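Local coordinates for protein plantacyanin (Spinacia oleracea, PDB 1F56) that binds a single copper ion in a cupredoxin beta barrel and probably serves as a small blue electron carrier in spinach, at residues A[6-14]-A[78-88]. Sequence-based numbering, arbitrary orientation.
Sequences GWSFNVNGA and GHCGGGMKIAI. With CU1 (copper (I) ion), chain F; SO4 (sulfate ion), chain D; SO4 (sulfate ion), chain E.
Met84 reaches between Trp7 and Phe9 to bind copper, a worked example of how a cupredoxin houses its thioether ligand. From CB the chain leads to CG, which lies 3.5 Å from Phe9 CA and 3.4 Å from Ser8 O. SD comes next: it bonds the copper ion at 2.7 Å and sits over the face of the Phe9 ring, a Met-aromatic contact with 4.4 Å from SD to the centroid. A bend at the last torsion (chi3 90°) then carries CE over the five-membered ring of Trp7, 3.5 Å from its centroid and almost on the ring normal, a CH-pi contact. The edge of Phe9 turns to the face of His79, CZ lying above the imidazole centre with the planes at 54°, while His79 ND1 bonds the copper at 2.0 Å. Replacing Trp7 with an alanine would probably strip the Met84 methyl of its aromatic floor and open a gap beside CE. Trp7 NE1 is hydrogen-bonded to Asn35 O, and His34 and Cys74 complete the metal site. Beyond it, Val11 and Ala14 pack on Ile86 and Ile88, so the loop after strand 2-6 lies against edge strand 85-90, itself paired with strand 68-73.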
loop_
_atom_site.group_PDB
_atom_site.type_symbol
_atom_site.label_atom_id
_atom_site.label_comp_id
_atom_site.label_asym_id
_atom_site.label_seq_id
_atom_site.Cartn_x
_atom_site.Cartn_y
_atom_site.Cartn_z
ATOM N N GLY A 6 4.875 -4.245 6.982
ATOM C CA GLY A 6 4.109 -5.358 7.541
ATOM C C GLY A 6 2.683 -5.112 7.088
ATOM O O GLY A 6 1.969 -4.288 7.666
ATOM N N TRP A 7 2.269 -5.806 6.037
ATOM C CA TRP A 7 0.934 -5.607 5.470
ATOM C C TRP A 7 -0.127 -6.427 6.186
ATOM O O TRP A 7 -0.310 -7.607 5.908
ATOM C CB TRP A 7 0.975 -5.962 3.979
ATOM C CG TRP A 7 -0.169 -5.438 3.169
ATOM C CD1 TRP A 7 -0.953 -6.158 2.304
ATOM C CD2 TRP A 7 -0.625 -4.078 3.089
ATOM N NE1 TRP A 7 -1.857 -5.334 1.688
ATOM C CE2 TRP A 7 -1.687 -4.052 2.149
ATOM C CE3 TRP A 7 -0.237 -2.876 3.715
ATOM C CZ2 TRP A 7 -2.370 -2.872 1.816
ATOM C CZ3 TRP A 7 -0.917 -1.693 3.380
ATOM C CH2 TRP A 7 -1.974 -1.705 2.433
ATOM N N SER A 8 -0.816 -5.792 7.123
ATOM C CA SER A 8 -1.860 -6.458 7.887
ATOM C C SER A 8 -2.905 -5.427 8.297
ATOM O O SER A 8 -2.750 -4.241 8.008
ATOM C CB SER A 8 -1.267 -7.105 9.133
ATOM O OG SER A 8 -2.247 -7.900 9.780
ATOM N N PHE A 9 -3.963 -5.866 8.971
ATOM C CA PHE A 9 -5.003 -4.929 9.402
ATOM C C PHE A 9 -4.346 -3.798 10.182
ATOM O O PHE A 9 -4.763 -2.647 10.112
ATOM C CB PHE A 9 -6.052 -5.672 10.235
ATOM C CG PHE A 9 -6.876 -6.643 9.421
ATOM C CD1 PHE A 9 -7.983 -6.202 8.706
ATOM C CD2 PHE A 9 -6.502 -7.980 9.321
ATOM C CE1 PHE A 9 -8.704 -7.077 7.900
ATOM C CE2 PHE A 9 -7.215 -8.867 8.518
ATOM C CZ PHE A 9 -8.316 -8.415 7.807
ATOM N N ASN A 10 -3.300 -4.128 10.922
ATOM C CA ASN A 10 -2.570 -3.108 11.650
ATOM C C ASN A 10 -1.247 -2.985 10.889
ATOM O O ASN A 10 -0.286 -3.708 11.165
ATOM C CB ASN A 10 -2.334 -3.538 13.102
ATOM C CG ASN A 10 -1.574 -2.490 13.901
ATOM O OD1 ASN A 10 -0.344 -2.418 13.846
ATOM N ND2 ASN A 10 -2.308 -1.660 14.634
ATOM N N VAL A 11 -1.215 -2.085 9.911
ATOM C CA VAL A 11 -0.022 -1.893 9.088
ATOM C C VAL A 11 1.171 -1.372 9.881
ATOM O O VAL A 11 1.028 -0.442 10.673
ATOM C CB VAL A 11 -0.282 -0.895 7.955
ATOM C CG1 VAL A 11 0.955 -0.796 7.081
ATOM C CG2 VAL A 11 -1.488 -1.330 7.135
ATOM N N ASN A 12 2.349 -1.956 9.669
ATOM C CA ASN A 12 3.524 -1.473 10.377
ATOM C C ASN A 12 4.682 -1.159 9.427
ATOM O O ASN A 12 4.775 -1.727 8.331
ATOM C CB ASN A 12 3.984 -2.483 11.434
ATOM C CG ASN A 12 4.478 -3.773 10.829
ATOM O OD1 ASN A 12 3.726 -4.736 10.688
ATOM N ND2 ASN A 12 5.748 -3.796 10.451
ATOM N N GLY A 13 5.546 -0.237 9.857
ATOM C CA GLY A 13 6.713 0.146 9.077
ATOM C C GLY A 13 6.601 1.453 8.313
ATOM O O GLY A 13 7.570 1.887 7.683
ATOM N N ALA A 14 5.437 2.095 8.375
ATOM C CA ALA A 14 5.232 3.348 7.648
ATOM C C ALA A 14 4.981 4.568 8.527
ATOM O O ALA A 14 5.304 5.693 8.138
ATOM C CB ALA A 14 4.085 3.186 6.653
ATOM N N GLY A 78 -14.071 -5.715 3.772
ATOM C CA GLY A 78 -13.797 -5.425 5.168
ATOM C C GLY A 78 -12.357 -5.046 5.517
ATOM O O GLY A 78 -12.097 -4.496 6.588
ATOM N N HIS A 79 -11.401 -5.293 4.627
ATOM C CA HIS A 79 -10.011 -4.980 4.979
ATOM C C HIS A 79 -9.622 -3.503 4.953
ATOM O O HIS A 79 -8.927 -3.021 5.859
ATOM C CB HIS A 79 -9.046 -5.785 4.110
ATOM C CG HIS A 79 -9.115 -7.261 4.344
ATOM N ND1 HIS A 79 -8.031 -8.091 4.164
ATOM C CD2 HIS A 79 -10.150 -8.065 4.687
ATOM C CE1 HIS A 79 -8.393 -9.341 4.381
ATOM N NE2 HIS A 79 -9.674 -9.354 4.700
ATOM N N CYS A 80 -10.044 -2.770 3.928
ATOM C CA CYS A 80 -9.704 -1.345 3.875
ATOM C C CYS A 80 -10.411 -0.626 5.041
ATOM O O CYS A 80 -9.817 0.197 5.741
ATOM C CB CYS A 80 -10.141 -0.768 2.531
ATOM S SG CYS A 80 -9.632 0.947 2.187
ATOM N N GLY A 81 -11.685 -0.946 5.249
ATOM C CA GLY A 81 -12.427 -0.336 6.343
ATOM C C GLY A 81 -11.799 -0.724 7.673
ATOM O O GLY A 81 -11.920 -0.003 8.658
ATOM N N GLY A 82 -11.117 -1.865 7.696
ATOM C CA GLY A 82 -10.471 -2.321 8.914
ATOM C C GLY A 82 -9.116 -1.672 9.129
ATOM O O GLY A 82 -8.397 -2.018 10.071
ATOM N N GLY A 83 -8.755 -0.740 8.248
ATOM C CA GLY A 83 -7.488 -0.049 8.390
ATOM C C GLY A 83 -6.384 -0.413 7.410
ATOM O O GLY A 83 -5.284 0.143 7.473
ATOM N N MET A 84 -6.643 -1.349 6.508
ATOM C CA MET A 84 -5.607 -1.704 5.560
ATOM C C MET A 84 -5.498 -0.692 4.416
ATOM O O MET A 84 -5.963 -0.918 3.301
ATOM C CB MET A 84 -5.824 -3.115 5.020
ATOM C CG MET A 84 -5.457 -4.196 6.016
ATOM S SD MET A 84 -5.267 -5.816 5.249
ATOM C CE MET A 84 -3.477 -5.814 4.807
ATOM N N LYS A 85 -4.879 0.439 4.714
ATOM C CA LYS A 85 -4.682 1.478 3.706
ATOM C C LYS A 85 -3.561 2.389 4.206
ATOM O O LYS A 85 -3.433 2.596 5.417
ATOM C CB LYS A 85 -5.966 2.305 3.529
ATOM C CG LYS A 85 -6.356 3.026 4.814
ATOM C CD LYS A 85 -7.217 4.247 4.569
ATOM C CE LYS A 85 -8.646 3.907 4.240
ATOM N NZ LYS A 85 -9.459 5.159 4.126
ATOM N N ILE A 86 -2.739 2.905 3.295
ATOM C CA ILE A 86 -1.689 3.831 3.690
ATOM C C ILE A 86 -1.419 4.851 2.607
ATOM O O ILE A 86 -1.604 4.588 1.414
ATOM C CB ILE A 86 -0.339 3.151 4.008
ATOM C CG1 ILE A 86 0.094 2.261 2.849
ATOM C CG2 ILE A 86 -0.431 2.396 5.314
ATOM C CD1 ILE A 86 1.498 1.681 3.035
ATOM N N ALA A 87 -0.995 6.028 3.050
ATOM C CA ALA A 87 -0.656 7.127 2.174
ATOM C C ALA A 87 0.779 7.466 2.559
ATOM O O ALA A 87 1.064 7.779 3.718
ATOM C CB ALA A 87 -1.575 8.309 2.430
ATOM N N ILE A 88 1.684 7.366 1.591
ATOM C CA ILE A 88 3.097 7.657 1.809
ATOM C C ILE A 88 3.457 8.893 0.987
ATOM O O ILE A 88 3.112 8.967 -0.196
ATOM C CB ILE A 88 3.975 6.482 1.317
ATOM C CG1 ILE A 88 3.599 5.200 2.056
ATOM C CG2 ILE A 88 5.468 6.815 1.484
ATOM C CD1 ILE A 88 3.819 5.267 3.540
HETATM CU CU CU1 F . -6.298 -7.461 3.348
HETATM S S SO4 D . -14.672 -2.161 3.513
HETATM O O1 SO4 D . -14.522 -1.226 2.371
HETATM O O2 SO4 D . -15.461 -3.346 3.129
HETATM O O3 SO4 D . -13.336 -2.612 3.939
HETATM O O4 SO4 D . -15.365 -1.462 4.606
HETATM S S SO4 E . 5.313 1.001 13.382
HETATM O O1 SO4 E . 5.869 2.277 13.874
HETATM O O2 SO4 E . 4.172 1.273 12.487
HETATM O O3 SO4 E . 6.357 0.263 12.645
HETATM O O4 SO4 E . 4.849 0.192 14.523
#